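Local coordinates for protein nidogen-1 (Mus musculus, PDB 1GL4) that binds laminin, collagen IV and perlecan in basement membranes and probably takes part in interactions between cells and the extracellular matrix, at residues K57-V62 and P68-N73; A106-I111 and L149-Q154; E186-L191 and D254-L259. All blocks are in the same frame, centred on the assembly; numbering follows the deposited sequence.

Contact 1 (K57-V62 and P68-N73); sequences KGRIFV and PVVFEN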
ATOM      1  N   LYS A  57       6.220 -10.057 -12.103  1.00 13.29           N
ATOM      2  CA  LYS A  57       6.490 -10.459 -13.481  1.00 15.58           C
ATOM      3  C   LYS A  57       5.290 -10.039 -14.314  1.00 14.74           C
ATOM      4  O   LYS A  57       4.149 -10.095 -13.847  1.00 14.80           O
ATOM      5  CB  LYS A  57       6.699 -11.977 -13.605  1.00 16.45           C
ATOM      6  CG  LYS A  57       5.428 -12.800 -13.502  1.00 19.61           C
ATOM      7  CD  LYS A  57       5.632 -14.250 -13.964  1.00 22.89           C
ATOM      8  CE  LYS A  57       6.583 -15.028 -13.062  1.00 25.61           C
ATOM      9  NZ  LYS A  57       6.642 -16.480 -13.443  1.00 24.59           N
ATOM     10  N   GLY A  58       5.546  -9.611 -15.543  1.00 14.54           N
ATOM     11  CA  GLY A  58       4.455  -9.190 -16.397  1.00 15.75           C
ATOM     12  C   GLY A  58       4.665  -9.441 -17.880  1.00 15.72           C
ATOM     13  O   GLY A  58       5.790  -9.601 -18.353  1.00 13.13           O
ATOM     14  N   ARG A  59       3.549  -9.491 -18.598  1.00 15.64           N
ATOM     15  CA  ARG A  59       3.507  -9.688 -20.046  1.00 17.20           C
ATOM     16  C   ARG A  59       2.383  -8.733 -20.432  1.00 16.50           C
ATOM     17  O   ARG A  59       1.208  -9.103 -20.412  1.00 16.27           O
ATOM     18  CB  ARG A  59       3.123 -11.134 -20.378  1.00 20.27           C
ATOM     19  CG  ARG A  59       3.011 -11.444 -21.868  1.00 23.92           C
ATOM     20  CD  ARG A  59       2.489 -12.861 -22.084  1.00 28.01           C
ATOM     21  NE  ARG A  59       2.165 -13.138 -23.484  1.00 31.19           N
ATOM     22  CZ  ARG A  59       3.067 -13.278 -24.450  1.00 33.53           C
ATOM     23  NH1 ARG A  59       4.360 -13.167 -24.173  1.00 34.13           N
ATOM     24  NH2 ARG A  59       2.676 -13.527 -25.694  1.00 33.75           N
ATOM     25  N   ILE A  60       2.748  -7.501 -20.770  1.00 14.81           N
ATOM     26  CA  ILE A  60       1.757  -6.478 -21.078  1.00 15.00           C
ATOM     27  C   ILE A  60       1.829  -5.805 -22.445  1.00 13.55           C
ATOM     28  O   ILE A  60       2.860  -5.244 -22.821  1.00 13.00           O
ATOM     29  CB  ILE A  60       1.813  -5.368 -19.998  1.00 14.61           C
ATOM     30  CG1 ILE A  60       1.538  -5.985 -18.621  1.00 16.66           C
ATOM     31  CG2 ILE A  60       0.796  -4.276 -20.305  1.00 18.15           C
ATOM     32  CD1 ILE A  60       1.766  -5.053 -17.466  1.00 17.06           C
ATOM     33  N   PHE A  61       0.717  -5.848 -23.173  1.00 15.10           N
ATOM     34  CA  PHE A  61       0.629  -5.200 -24.480  1.00 14.71           C
ATOM     35  C   PHE A  61       0.211  -3.744 -24.227  1.00 14.45           C
ATOM     36  O   PHE A  61      -0.770  -3.499 -23.528  1.00 14.95           O
ATOM     37  CB  PHE A  61      -0.435  -5.870 -25.363  1.00 14.21           C
ATOM     38  CG  PHE A  61      -0.142  -7.313 -25.711  1.00 17.65           C
ATOM     39  CD1 PHE A  61      -0.434  -8.339 -24.817  1.00 17.82           C
ATOM     40  CD2 PHE A  61       0.410  -7.642 -26.948  1.00 18.06           C
ATOM     41  CE1 PHE A  61      -0.185  -9.678 -25.149  1.00 19.51           C
ATOM     42  CE2 PHE A  61       0.665  -8.977 -27.291  1.00 19.75           C
ATOM     43  CZ  PHE A  61       0.366  -9.996 -26.388  1.00 18.50           C
ATOM     44  N   VAL A  62       0.951  -2.788 -24.782  1.00 14.18           N
ATOM     45  CA  VAL A  62       0.627  -1.371 -24.605  1.00 14.22           C
ATOM     46  C   VAL A  62      -0.055  -0.799 -25.850  1.00 14.51           C
ATOM     47  O   VAL A  62       0.414  -0.995 -26.978  1.00 13.42           O
ATOM     48  CB  VAL A  62       1.896  -0.528 -24.320  1.00 15.04           C
ATOM     49  CG1 VAL A  62       1.522   0.945 -24.158  1.00 16.63           C
ATOM     50  CG2 VAL A  62       2.588  -1.031 -23.060  1.00 17.86           C
ATOM     51  N   PRO A  68       4.239  -7.813 -26.729  1.00 17.08           N
ATOM     52  CA  PRO A  68       4.178  -7.332 -25.350  1.00 15.80           C
ATOM     53  C   PRO A  68       5.515  -6.996 -24.704  1.00 16.91           C
ATOM     54  O   PRO A  68       6.568  -7.471 -25.134  1.00 17.59           O
ATOM     55  CB  PRO A  68       3.482  -8.482 -24.637  1.00 17.63           C
ATOM     56  CG  PRO A  68       4.134  -9.674 -25.290  1.00 17.85           C
ATOM     57  CD  PRO A  68       4.151  -9.285 -26.778  1.00 17.22           C
ATOM     58  N   VAL A  69       5.462  -6.157 -23.675  1.00 15.71           N
ATOM     59  CA  VAL A  69       6.654  -5.810 -22.914  1.00 16.20           C
ATOM     60  C   VAL A  69       6.677  -6.891 -21.836  1.00 16.83           C
ATOM     61  O   VAL A  69       5.670  -7.129 -21.166  1.00 15.64           O
ATOM     62  CB  VAL A  69       6.529  -4.427 -22.247  1.00 15.53           C
ATOM     63  CG1 VAL A  69       7.746  -4.160 -21.356  1.00 15.37           C
ATOM     64  CG2 VAL A  69       6.404  -3.346 -23.318  1.00 14.46           C
ATOM     65  N   VAL A  70       7.816  -7.551 -21.681  1.00 16.72           N
ATOM     66  CA  VAL A  70       7.938  -8.622 -20.707  1.00 18.38           C
ATOM     67  C   VAL A  70       9.014  -8.339 -19.676  1.00 18.72           C
ATOM     68  O   VAL A  70      10.118  -7.923 -20.017  1.00 19.62           O
ATOM     69  CB  VAL A  70       8.274  -9.964 -21.409  1.00 19.24           C
ATOM     70  CG1 VAL A  70       8.364 -11.090 -20.386  1.00 19.25           C
ATOM     71  CG2 VAL A  70       7.214 -10.282 -22.453  1.00 19.69           C
ATOM     72  N   PHE A  71       8.685  -8.543 -18.408  1.00 19.00           N
ATOM     73  CA  PHE A  71       9.665  -8.346 -17.358  1.00 19.48           C
ATOM     74  C   PHE A  71       9.463  -9.371 -16.253  1.00 21.44           C
ATOM     75  O   PHE A  71       8.338  -9.716 -15.897  1.00 22.27           O
ATOM     76  CB  PHE A  71       9.619  -6.909 -16.818  1.00 18.41           C
ATOM     77  CG  PHE A  71       8.267  -6.472 -16.328  1.00 20.21           C
ATOM     78  CD1 PHE A  71       7.867  -6.729 -15.021  1.00 18.68           C
ATOM     79  CD2 PHE A  71       7.405  -5.773 -17.167  1.00 19.74           C
ATOM     80  CE1 PHE A  71       6.627  -6.293 -14.553  1.00 19.89           C
ATOM     81  CE2 PHE A  71       6.160  -5.335 -16.710  1.00 20.52           C
ATOM     82  CZ  PHE A  71       5.772  -5.596 -15.398  1.00 20.72           C
ATOM     83  N   GLU A  72      10.572  -9.885 -15.745  1.00 22.10           N
ATOM     84  CA  GLU A  72      10.542 -10.878 -14.686  1.00 24.55           C
ATOM     85  C   GLU A  72      11.597 -10.509 -13.652  1.00 24.18           C
ATOM     86  O   GLU A  72      12.555  -9.796 -13.956  1.00 23.33           O
ATOM     87  CB  GLU A  72      10.818 -12.266 -15.274  1.00 27.01           C
ATOM     88  CG  GLU A  72       9.760 -12.706 -16.287  1.00 31.00           C
ATOM     89  CD  GLU A  72      10.236 -13.820 -17.204  1.00 34.91           C
ATOM     90  OE1 GLU A  72      11.266 -13.628 -17.885  1.00 34.84           O
ATOM     91  OE2 GLU A  72       9.576 -14.881 -17.250  1.00 36.79           O
ATOM     92  N   ASN A  73      11.400 -10.975 -12.426  1.00 24.61           N
ATOM     93  CA  ASN A  73      12.331 -10.707 -11.339  1.00 25.19           C
ATOM     94  C   ASN A  73      12.371  -9.242 -10.896  1.00 22.90           C
ATOM     95  O   ASN A  73      13.363  -8.790 -10.324  1.00 22.77           O
ATOM     96  CB  ASN A  73      13.740 -11.167 -11.726  1.00 28.26           C
ATOM     97  CG  ASN A  73      14.701 -11.139 -10.554  1.00 31.04           C
ATOM     98  OD1 ASN A  73      14.482 -11.810  -9.542  1.00 33.48           O
ATOM     99  ND2 ASN A  73      15.769 -10.360 -10.681  1.00 32.91           N
TER
HETATM  100  O   HOH W   1       7.361 -16.614 -16.221  1.00 23.29           O

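Contact 2 (A106-I111 and L149-Q154); sequences APIGGI and LVLKQQ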
ATOM      1  N   ALA A 106      -2.913   2.170  -9.490  1.00 11.54           N
ATOM      2  CA  ALA A 106      -2.582   2.271  -8.075  1.00 11.98           C
ATOM      3  C   ALA A 106      -3.042   1.051  -7.261  1.00 13.09           C
ATOM      4  O   ALA A 106      -2.410   0.701  -6.265  1.00 12.48           O
ATOM      5  CB  ALA A 106      -3.186   3.542  -7.495  1.00 14.01           C
ATOM      6  N   PRO A 107      -4.161   0.408  -7.656  1.00 12.35           N
ATOM      7  CA  PRO A 107      -4.642  -0.767  -6.917  1.00 11.73           C
ATOM      8  C   PRO A 107      -3.634  -1.916  -6.824  1.00 13.19           C
ATOM      9  O   PRO A 107      -3.834  -2.864  -6.060  1.00 11.07           O
ATOM     10  CB  PRO A 107      -5.906  -1.158  -7.679  1.00 12.59           C
ATOM     11  CG  PRO A 107      -6.441   0.172  -8.106  1.00 12.56           C
ATOM     12  CD  PRO A 107      -5.187   0.866  -8.613  1.00 11.35           C
ATOM     13  N   ILE A 108      -2.560  -1.848  -7.609  1.00 12.01           N
ATOM     14  CA  ILE A 108      -1.529  -2.877  -7.538  1.00 12.43           C
ATOM     15  C   ILE A 108      -0.958  -2.801  -6.122  1.00 14.05           C
ATOM     16  O   ILE A 108      -0.710  -3.821  -5.482  1.00 14.76           O
ATOM     17  CB  ILE A 108      -0.402  -2.635  -8.575  1.00 12.80           C
ATOM     18  CG1 ILE A 108      -0.879  -3.048  -9.969  1.00 10.39           C
ATOM     19  CG2 ILE A 108       0.847  -3.424  -8.195  1.00 14.68           C
ATOM     20  CD1 ILE A 108       0.133  -2.745 -11.071  1.00 14.16           C
ATOM     21  N   GLY A 109      -0.766  -1.578  -5.637  1.00 12.02           N
ATOM     22  CA  GLY A 109      -0.256  -1.380  -4.294  1.00 14.09           C
ATOM     23  C   GLY A 109      -1.410  -1.168  -3.328  1.00 14.61           C
ATOM     24  O   GLY A 109      -1.285  -1.405  -2.127  1.00 14.50           O
ATOM     25  N   GLY A 110      -2.545  -0.730  -3.866  1.00 12.88           N
ATOM     26  CA  GLY A 110      -3.723  -0.484  -3.052  1.00 13.55           C
ATOM     27  C   GLY A 110      -4.227  -1.641  -2.194  1.00 13.21           C
ATOM     28  O   GLY A 110      -4.884  -1.410  -1.177  1.00 11.99           O
ATOM     29  N   ILE A 111      -3.940  -2.878  -2.594  1.00 11.46           N
ATOM     30  CA  ILE A 111      -4.378  -4.037  -1.814  1.00 11.18           C
ATOM     31  C   ILE A 111      -3.667  -4.020  -0.459  1.00 11.38           C
ATOM     32  O   ILE A 111      -4.203  -4.488   0.545  1.00 10.48           O
ATOM     33  CB  ILE A 111      -4.073  -5.370  -2.565  1.00 11.86           C
ATOM     34  CG1 ILE A 111      -4.613  -6.565  -1.777  1.00 10.05           C
ATOM     35  CG2 ILE A 111      -2.578  -5.515  -2.787  1.00 11.96           C
ATOM     36  CD1 ILE A 111      -6.130  -6.622  -1.695  1.00 11.67           C
ATOM     37  N   LEU A 149      -6.744  -6.137 -18.415  1.00 12.15           N
ATOM     38  CA  LEU A 149      -5.532  -6.545 -17.720  1.00 12.92           C
ATOM     39  C   LEU A 149      -5.926  -7.472 -16.572  1.00 14.02           C
ATOM     40  O   LEU A 149      -6.854  -7.173 -15.809  1.00 15.26           O
ATOM     41  CB  LEU A 149      -4.784  -5.334 -17.160  1.00 12.86           C
ATOM     42  CG  LEU A 149      -3.482  -5.711 -16.432  1.00 14.82           C
ATOM     43  CD1 LEU A 149      -2.446  -6.205 -17.444  1.00 16.85           C
ATOM     44  CD2 LEU A 149      -2.941  -4.513 -15.685  1.00 18.77           C
ATOM     45  N   VAL A 150      -5.220  -8.593 -16.453  1.00 13.67           N
ATOM     46  CA  VAL A 150      -5.485  -9.560 -15.397  1.00 12.65           C
ATOM     47  C   VAL A 150      -4.345  -9.568 -14.385  1.00 13.45           C
ATOM     48  O   VAL A 150      -3.174  -9.619 -14.756  1.00 11.22           O
ATOM     49  CB  VAL A 150      -5.647 -10.990 -15.965  1.00 13.02           C
ATOM     50  CG1 VAL A 150      -5.759 -11.994 -14.827  1.00 13.58           C
ATOM     51  CG2 VAL A 150      -6.876 -11.058 -16.856  1.00 11.92           C
ATOM     52  N   LEU A 151      -4.702  -9.525 -13.106  1.00 12.88           N
ATOM     53  CA  LEU A 151      -3.721  -9.521 -12.027  1.00 15.12           C
ATOM     54  C   LEU A 151      -3.948 -10.674 -11.056  1.00 16.33           C
ATOM     55  O   LEU A 151      -5.090 -10.982 -10.705  1.00 14.56           O
ATOM     56  CB  LEU A 151      -3.801  -8.193 -11.265  1.00 16.94           C
ATOM     57  CG  LEU A 151      -3.040  -8.042  -9.941  1.00 20.69           C
ATOM     58  CD1 LEU A 151      -2.852  -6.566  -9.645  1.00 21.85           C
ATOM     59  CD2 LEU A 151      -3.789  -8.721  -8.800  1.00 21.31           C
ATOM     60  N   LYS A 152      -2.861 -11.320 -10.642  1.00 14.72           N
ATOM     61  CA  LYS A 152      -2.945 -12.402  -9.665  1.00 15.86           C
ATOM     62  C   LYS A 152      -1.855 -12.177  -8.627  1.00 16.32           C
ATOM     63  O   LYS A 152      -0.681 -12.026  -8.969  1.00 14.32           O
ATOM     64  CB  LYS A 152      -2.758 -13.776 -10.314  1.00 18.54           C
ATOM     65  CG  LYS A 152      -2.919 -14.920  -9.317  1.00 23.58           C
ATOM     66  CD  LYS A 152      -3.023 -16.276 -10.002  1.00 25.96           C
ATOM     67  CE  LYS A 152      -3.351 -17.370  -8.991  1.00 28.59           C
ATOM     68  NZ  LYS A 152      -3.544 -18.705  -9.632  1.00 31.72           N
ATOM     69  N   GLN A 153      -2.252 -12.130  -7.358  1.00 15.23           N
ATOM     70  CA  GLN A 153      -1.302 -11.915  -6.270  1.00 14.87           C
ATOM     71  C   GLN A 153      -1.498 -12.933  -5.157  1.00 14.57           C
ATOM     72  O   GLN A 153      -2.627 -13.200  -4.737  1.00 15.43           O
ATOM     73  CB  GLN A 153      -1.442 -10.491  -5.710  1.00 14.68           C
ATOM     74  CG  GLN A 153      -0.751  -9.407  -6.554  1.00 11.86           C
ATOM     75  CD  GLN A 153      -1.093  -7.986  -6.108  1.00 13.19           C
ATOM     76  OE1 GLN A 153      -0.282  -7.063  -6.242  1.00 13.17           O
ATOM     77  NE2 GLN A 153      -2.297  -7.802  -5.597  1.00  9.22           N
ATOM     78  N   GLN A 154      -0.395 -13.508  -4.692  1.00 14.29           N
ATOM     79  CA  GLN A 154      -0.436 -14.491  -3.619  1.00 14.88           C
ATOM     80  C   GLN A 154       0.332 -13.966  -2.414  1.00 14.78           C
ATOM     81  O   GLN A 154       1.482 -13.535  -2.541  1.00 12.10           O
ATOM     82  CB  GLN A 154       0.178 -15.813  -4.084  1.00 19.46           C
ATOM     83  CG  GLN A 154       0.215 -16.896  -3.008  1.00 26.65           C
ATOM     84  CD  GLN A 154      -1.170 -17.303  -2.526  1.00 30.40           C
ATOM     85  OE1 GLN A 154      -2.074 -17.551  -3.330  1.00 31.43           O
ATOM     86  NE2 GLN A 154      -1.340 -17.386  -1.208  1.00 30.78           N
TER

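Contact 3 (E186-L191 and D254-L259); sequences EPYTEL and DSVFVL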
ATOM      1  N   GLU A 186      -8.530  11.077  -7.706  1.00 13.66           N
ATOM      2  CA  GLU A 186      -9.248  11.742  -6.611  1.00 14.88           C
ATOM      3  C   GLU A 186      -9.697  10.728  -5.553  1.00 14.36           C
ATOM      4  O   GLU A 186      -9.744   9.533  -5.816  1.00 12.81           O
ATOM      5  CB  GLU A 186     -10.493  12.443  -7.158  1.00 18.15           C
ATOM      6  CG  GLU A 186     -10.230  13.646  -8.046  1.00 22.71           C
ATOM      7  CD  GLU A 186     -10.166  14.930  -7.253  1.00 28.61           C
ATOM      8  OE1 GLU A 186      -9.263  15.066  -6.399  1.00 29.96           O
ATOM      9  OE2 GLU A 186     -11.032  15.805  -7.478  1.00 33.68           O
ATOM     10  N   PRO A 187     -10.032  11.201  -4.340  1.00 13.29           N
ATOM     11  CA  PRO A 187     -10.486  10.313  -3.261  1.00 13.44           C
ATOM     12  C   PRO A 187     -11.704   9.499  -3.698  1.00 14.38           C
ATOM     13  O   PRO A 187     -12.497   9.956  -4.530  1.00 13.54           O
ATOM     14  CB  PRO A 187     -10.817  11.288  -2.133  1.00 13.35           C
ATOM     15  CG  PRO A 187      -9.773  12.360  -2.326  1.00 14.53           C
ATOM     16  CD  PRO A 187      -9.813  12.570  -3.834  1.00 13.73           C
ATOM     17  N   TYR A 188     -11.852   8.298  -3.141  1.00 12.79           N
ATOM     18  CA  TYR A 188     -12.974   7.423  -3.489  1.00 12.91           C
ATOM     19  C   TYR A 188     -13.263   6.403  -2.385  1.00 12.88           C
ATOM     20  O   TYR A 188     -12.483   6.244  -1.449  1.00 11.88           O
ATOM     21  CB  TYR A 188     -12.670   6.675  -4.799  1.00 11.97           C
ATOM     22  CG  TYR A 188     -11.479   5.727  -4.717  1.00 10.58           C
ATOM     23  CD1 TYR A 188     -11.640   4.397  -4.309  1.00 10.89           C
ATOM     24  CD2 TYR A 188     -10.192   6.165  -5.030  1.00  8.54           C
ATOM     25  CE1 TYR A 188     -10.541   3.527  -4.216  1.00 10.51           C
ATOM     26  CE2 TYR A 188      -9.081   5.297  -4.941  1.00 11.46           C
ATOM     27  CZ  TYR A 188      -9.268   3.984  -4.536  1.00 11.91           C
ATOM     28  OH  TYR A 188      -8.194   3.118  -4.480  1.00 11.64           O
ATOM     29  N   THR A 189     -14.400   5.725  -2.501  1.00 13.17           N
ATOM     30  CA  THR A 189     -14.793   4.698  -1.544  1.00 13.06           C
ATOM     31  C   THR A 189     -15.063   3.417  -2.328  1.00 12.38           C
ATOM     32  O   THR A 189     -15.437   3.473  -3.503  1.00 13.33           O
ATOM     33  CB  THR A 189     -16.085   5.087  -0.769  1.00 14.44           C
ATOM     34  OG1 THR A 189     -17.169   5.236  -1.693  1.00 16.79           O
ATOM     35  CG2 THR A 189     -15.888   6.400  -0.014  1.00 15.42           C
ATOM     36  N   GLU A 190     -14.857   2.273  -1.680  1.00 12.06           N
ATOM     37  CA  GLU A 190     -15.080   0.961  -2.297  1.00 14.44           C
ATOM     38  C   GLU A 190     -15.804   0.064  -1.313  1.00 13.58           C
ATOM     39  O   GLU A 190     -15.528   0.112  -0.115  1.00 13.57           O
ATOM     40  CB  GLU A 190     -13.762   0.259  -2.629  1.00 14.49           C
ATOM     41  CG  GLU A 190     -12.991   0.758  -3.812  1.00 15.92           C
ATOM     42  CD  GLU A 190     -11.828  -0.173  -4.121  1.00 15.08           C
ATOM     43  OE1 GLU A 190     -11.010  -0.408  -3.205  1.00 11.80           O
ATOM     44  OE2 GLU A 190     -11.736  -0.674  -5.264  1.00 11.33           O
ATOM     45  N   LEU A 191     -16.710  -0.769  -1.815  1.00 13.55           N
ATOM     46  CA  LEU A 191     -17.437  -1.690  -0.949  1.00 12.78           C
ATOM     47  C   LEU A 191     -16.888  -3.108  -1.094  1.00 12.04           C
ATOM     48  O   LEU A 191     -16.750  -3.626  -2.205  1.00 12.01           O
ATOM     49  CB  LEU A 191     -18.932  -1.671  -1.277  1.00 15.26           C
ATOM     50  CG  LEU A 191     -19.628  -0.322  -1.048  1.00 18.67           C
ATOM     51  CD1 LEU A 191     -21.114  -0.441  -1.373  1.00 20.12           C
ATOM     52  CD2 LEU A 191     -19.435   0.117   0.397  1.00 17.31           C
ATOM     53  N   ASP A 254      -7.983   8.049   0.181  1.00 15.57           N
ATOM     54  CA  ASP A 254      -7.652   9.438  -0.128  1.00 17.22           C
ATOM     55  C   ASP A 254      -6.141   9.665  -0.190  1.00 15.40           C
ATOM     56  O   ASP A 254      -5.359   8.755   0.064  1.00 16.15           O
ATOM     57  CB  ASP A 254      -8.270  10.380   0.909  1.00 21.21           C
ATOM     58  CG  ASP A 254      -7.422  10.507   2.161  1.00 23.86           C
ATOM     59  OD1 ASP A 254      -7.195   9.492   2.849  1.00 26.23           O
ATOM     60  OD2 ASP A 254      -6.975  11.634   2.450  1.00 30.02           O
ATOM     61  N   SER A 255      -5.746  10.885  -0.547  1.00 15.30           N
ATOM     62  CA  SER A 255      -4.337  11.260  -0.645  1.00 15.85           C
ATOM     63  C   SER A 255      -3.563  10.309  -1.551  1.00 15.36           C
ATOM     64  O   SER A 255      -2.457   9.865  -1.213  1.00 14.43           O
ATOM     65  CB  SER A 255      -3.704  11.276   0.748  1.00 18.26           C
ATOM     66  OG  SER A 255      -4.469  12.069   1.643  1.00 23.34           O
ATOM     67  N   VAL A 256      -4.148   9.998  -2.705  1.00 13.51           N
ATOM     68  CA  VAL A 256      -3.527   9.091  -3.662  1.00 13.46           C
ATOM     69  C   VAL A 256      -2.474   9.791  -4.519  1.00 15.25           C
ATOM     70  O   VAL A 256      -2.717  10.876  -5.048  1.00 13.47           O
ATOM     71  CB  VAL A 256      -4.581   8.467  -4.602  1.00 14.89           C
ATOM     72  CG1 VAL A 256      -3.918   7.479  -5.554  1.00 14.79           C
ATOM     73  CG2 VAL A 256      -5.659   7.777  -3.790  1.00 14.89           C
ATOM     74  N   PHE A 257      -1.306   9.160  -4.641  1.00 13.46           N
ATOM     75  CA  PHE A 257      -0.200   9.690  -5.445  1.00 13.99           C
ATOM     76  C   PHE A 257       0.404   8.560  -6.269  1.00 12.11           C
ATOM     77  O   PHE A 257       0.620   7.462  -5.753  1.00 10.36           O
ATOM     78  CB  PHE A 257       0.927  10.255  -4.573  1.00 15.64           C
ATOM     79  CG  PHE A 257       0.589  11.536  -3.872  1.00 19.59           C
ATOM     80  CD1 PHE A 257      -0.140  11.530  -2.690  1.00 20.44           C
ATOM     81  CD2 PHE A 257       1.043  12.752  -4.376  1.00 21.00           C
ATOM     82  CE1 PHE A 257      -0.413  12.718  -2.012  1.00 20.66           C
ATOM     83  CE2 PHE A 257       0.775  13.949  -3.706  1.00 23.70           C
ATOM     84  CZ  PHE A 257       0.046  13.931  -2.521  1.00 22.14           C
ATOM     85  N   VAL A 258       0.678   8.825  -7.543  1.00 11.71           N
ATOM     86  CA  VAL A 258       1.296   7.818  -8.402  1.00  9.24           C
ATOM     87  C   VAL A 258       2.431   8.515  -9.147  1.00 10.45           C
ATOM     88  O   VAL A 258       2.314   9.685  -9.510  1.00  8.68           O
ATOM     89  CB  VAL A 258       0.282   7.200  -9.411  1.00  8.08           C
ATOM     90  CG1 VAL A 258      -0.885   6.585  -8.662  1.00  5.15           C
ATOM     91  CG2 VAL A 258      -0.211   8.259 -10.396  1.00  7.97           C
ATOM     92  N   LEU A 259       3.531   7.806  -9.368  1.00 10.01           N
ATOM     93  CA  LEU A 259       4.676   8.413 -10.045  1.00 14.46           C
ATOM     94  C   LEU A 259       5.612   7.401 -10.686  1.00 13.52           C
ATOM     95  O   LEU A 259       5.837   6.330 -10.140  1.00 14.99           O
ATOM     96  CB  LEU A 259       5.470   9.257  -9.033  1.00 14.69           C
ATOM     97  CG  LEU A 259       6.841   9.851  -9.390  1.00 18.05           C
ATOM     98  CD1 LEU A 259       7.198  10.919  -8.365  1.00 18.79           C
ATOM     99  CD2 LEU A 259       7.917   8.767  -9.403  1.00 19.32           C
TER

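Contact 1 (K57-V62 and P68-N73)
G58 N donates to F71 O over 2.8 Å, and K57 CA turns a C-H to the same oxygen at 3.1 Å. F71 N returns a bond to G58 O, and I60 and V69 are joined in both directions. R59 and V70 form the non-hydrogen-bonded pair of this antiparallel hairpin.

Glycine suits its place because the F71 ring, with CG between the backbone N and the carbonyl carbon (chi1 55°), folds over the neighbouring strand. The ring's face receives G58 CA in a CH-pi contact, where any CB would collide with F71 CZ.

On the solvent side P68 serves two flat groups. Its CB stands 3.7 Å from the F61 ring centroid, almost exactly on the normal, while its CG lies over one face of the R59 guanidinium, 3.7 Å from NH1. Replacing F61 by alanine removes that ring, and P68 would probably be left uncovered on one side, with a gap beside it.

A water bridges K57 NZ (2.9 Å) and E72 OE2. The hairpin is thus two-sided: I60, V69 and F71 pack against L102, T97 and I94, while the charged K57, R59 and E72 lie exposed.

Contact 2 (A106-I111 and L149-Q154)
L151 reaches the helix first: its CD1 meets I108 CG1 at 4.0 Å, the two branched chains crossing at a slant. With CG opposite the backbone N (chi1 170°), the leucine stands out from the strand and spans much of the distance to the helix. That span is considerable, since the axes of 107-111 and 149-154 come no closer than 10.8 Å, and even the nearest CA atoms, those of I108 and L151, are 8.3 Å apart. Large aliphatic residues are therefore apt here. L151 also packs on A138 and L170 of the adjoining strands, and I108 shares L170 with it.

In a beta-barrel of the GFP clan, such as this G2 domain, a helical segment runs through the interior of the barrel, and 107-115 fits that role. P107 suits the first turn of the helix because its ring nitrogen has no N-H that would need a partner, and A106 O accepts from both G109 N and G110 N, at 2.9 and 2.8 Å. P107 O is taken up by R136 NH1, a hydrogen bond that ties the helix to strand 133-142.

Two residues beyond L151, Q153 sends its side chain inward, drawn out straight past CG, and its terminal amide comes up against the backbone carbonyl of I108 and the CG2 methyl of I111. A glutamine is long enough to reach the helix from the wall, and it stays buried against I166 of strand 164-171. I111 and Q153 run antiparallel alongside one another. With I111 CG1 anti to the backbone N (chi1 -177°), CG2 sits between that N and the carbonyl carbon, and this is the branch that meets the end of Q153; the same isoleucine packs on R136 and on I231 of strand 221-232.

Contact 3 (E186-L191 and D254-L259)
P187 and D254 meet through their CB atoms, 4.1 Å apart, the two side chains crossing at an angle, with P187 CG equally near D254 CB. Deeper in, Y188 CE2 approaches V256 CG2 at 4.4 Å, a loose apolar touch between a large ring and a small branched chain. The compact proline suits the exposed end of the contact, where the CA atoms of P187 and D254 are only 4.3 Å apart.

The tyrosine is brought over by its first torsion: chi1 of 64° sets CG between the backbone N and the carbonyl carbon, and E186 O lies at the ring's edge, in its plane. R205 makes a cation-pi contact with the same ring and a salt bridge with E190 OE2, linking two residues of one strand.

Beside the proline, S255 OG donates to D254 OD2 at 2.7 Å, coming from above the carboxylate plane, while S255 O accepts from R86 NH1. S255 has a left-handed backbone (phi 54°), after which V256 turns its side chain toward 186-191 and packs on I185.

Backbone bonds from Y188 to V253 and from E190 to L251 fix the antiparallel pairing of strands 182-195 and 248-261, adjacent staves in the wall of the GFP-like barrel.

The three contacts follow one another along the chain and all belong to the G2 beta-barrel, with contact 2 as the inner link. Its L149 CD1 touches I60 CG1 of contact 1 at 4.2 Å, and its A106 CB touches V258 CG1 of contact 3 at 4.0 Å. Contacts 1 and 3 do not meet, their nearest atoms being about 13 Å apart. Toward the perlecan-binding residues, the side chain of R268 is about 11 Å from those of I108 and V256, and H77 about 12 Å from I108. Contact 1 lies away from these sites, whereas F257, on the segment 254-259, stacks on an aromatic ring of another protein chain in the assembly.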